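Local atomic coordinates of Alpha/beta hydrolase family protein (Bacillus anthracis, PDB entry 3OOS), a protein that is probably a hydrolase of the alpha/beta fold family, whose natural substrate is not established. Residues 256-259 with 265-268. Residues are numbered along the deposited sequence; the frame is centred on the assembly and turned at random.
Sequences EESN and EEID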
loop_
_atom_site.group_PDB
_atom_site.type_symbol
_atom_site.label_atom_id
_atom_site.label_comp_id
_atom_site.label_asym_id
_atom_site.label_seq_id
_atom_site.Cartn_x
_atom_site.Cartn_y
_atom_site.Cartn_z
ATOM N N GLU A 256 -10.300 10.311 -12.007
ATOM C CA GLU A 256 -11.213 9.970 -13.100
ATOM C C GLU A 256 -10.536 9.249 -14.263
ATOM O O GLU A 256 -11.187 8.492 -14.985
ATOM C CB GLU A 256 -11.907 11.237 -13.624
ATOM C CG GLU A 256 -12.491 12.160 -12.548
ATOM C CD GLU A 256 -13.847 11.712 -12.023
ATOM O OE1 GLU A 256 -14.421 10.742 -12.563
ATOM O OE2 GLU A 256 -14.347 12.346 -11.063
ATOM N N GLU A 257 -9.237 9.485 -14.437
ATOM C CA GLU A 257 -8.497 8.899 -15.555
ATOM C C GLU A 257 -7.460 7.887 -15.085
ATOM O O GLU A 257 -6.404 7.714 -15.702
ATOM C CB GLU A 257 -7.841 9.993 -16.400
ATOM C CG GLU A 257 -8.746 10.572 -17.470
ATOM C CD GLU A 257 -7.995 11.490 -18.406
ATOM O OE1 GLU A 257 -7.709 11.070 -19.548
ATOM O OE2 GLU A 257 -7.671 12.622 -17.994
ATOM N N SER A 258 -7.781 7.198 -13.992
ATOM C CA SER A 258 -6.867 6.228 -13.403
ATOM C C SER A 258 -7.535 4.888 -13.163
ATOM O O SER A 258 -8.738 4.815 -12.883
ATOM C CB SER A 258 -6.315 6.746 -12.065
ATOM O OG SER A 258 -5.539 7.919 -12.234
ATOM N N ASN A 259 -6.732 3.838 -13.298
ATOM C CA ASN A 259 -7.126 2.505 -12.887
ATOM C C ASN A 259 -6.611 2.263 -11.466
ATOM O O ASN A 259 -7.217 2.731 -10.498
ATOM C CB ASN A 259 -6.592 1.471 -13.885
ATOM C CG ASN A 259 -7.118 0.073 -13.626
ATOM O OD1 ASN A 259 -7.131 -0.400 -12.490
ATOM N ND2 ASN A 259 -7.539 -0.603 -14.686
ATOM N N GLU A 265 -0.569 7.793 -12.927
ATOM C CA GLU A 265 -1.513 7.950 -14.039
ATOM C C GLU A 265 -2.007 9.388 -14.176
ATOM O O GLU A 265 -2.335 9.838 -15.277
ATOM C CB GLU A 265 -2.699 6.997 -13.892
ATOM C CG GLU A 265 -2.319 5.528 -13.952
ATOM C CD GLU A 265 -3.525 4.630 -13.882
ATOM O OE1 GLU A 265 -4.228 4.495 -14.901
ATOM O OE2 GLU A 265 -3.783 4.070 -12.800
ATOM N N GLU A 266 -2.073 10.092 -13.049
ATOM C CA GLU A 266 -2.507 11.490 -13.010
ATOM C C GLU A 266 -1.590 12.251 -12.065
ATOM O O GLU A 266 -1.993 12.646 -10.968
ATOM C CB GLU A 266 -3.961 11.598 -12.541
ATOM C CG GLU A 266 -4.976 11.007 -13.508
ATOM C CD GLU A 266 -6.397 11.170 -13.026
ATOM O OE1 GLU A 266 -6.860 12.323 -12.906
ATOM O OE2 GLU A 266 -7.057 10.140 -12.774
ATOM N N ILE A 267 -0.352 12.449 -12.505
ATOM C CA ILE A 267 0.712 12.989 -11.654
ATOM C C ILE A 267 0.389 14.377 -11.090
ATOM O O ILE A 267 0.552 14.609 -9.887
ATOM C CB ILE A 267 2.087 12.965 -12.385
ATOM C CG1 ILE A 267 2.562 11.515 -12.562
ATOM C CG2 ILE A 267 3.131 13.777 -11.618
ATOM C CD1 ILE A 267 3.742 11.341 -13.509
ATOM N N ASP A 268 -0.081 15.285 -11.947
ATOM C CA ASP A 268 -0.422 16.645 -11.516
ATOM C C ASP A 268 -1.524 16.656 -10.465
ATOM O O ASP A 268 -1.402 17.334 -9.443
ATOM C CB ASP A 268 -0.828 17.523 -12.706
ATOM C CG ASP A 268 0.348 17.895 -13.599
ATOM O OD1 ASP A 268 1.515 17.768 -13.164
ATOM O OD2 ASP A 268 0.097 18.336 -14.743
HETATM O O HOH W 1 -9.289 12.916 -12.169
HETATM O O HOH W 2 -4.217 8.520 -17.071
#
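The carboxylates of E265 and E266 reach across to the loop 256-259 and hold its backbone at two points. On the buried side, E265 takes the N-H of N259 between its two oxygens. The bond to OE1 is straighter, at 165°, and N of N259 lies 3.0 Å from both OE1 and OE2 of E265. Both oxygens are met on the syn side. Outside the two segments, OE1 of E265 also accepts from N of Y178, and OE2 of E265 from N of N261 in the same loop. Three backbone N-H groups fix this buried carboxylate and would help stabilise its negative charge.

E266 bonds the loop directly through one oxygen. OE2 of E266 accepts from OG of S258 at 2.7 Å, on the anti side, and from N of E257 at 2.8 Å, from above the carboxylate plane. The serine OG stands beside its own backbone N (chi1 -64°), which brings it to this oxygen.

The outer side is looser and wetter. One water links OE1 of E266 to N of E256, and a second joins O of E257 to O of E265. E256 and E257 are exposed. E266 also sits at the N-cap position of helix 267-276. The contact ties the loop after edge strand 250-255 to the start of the C-terminal helix, in the region that usually carries the catalytic histidine in the alpha/beta hydrolase fold.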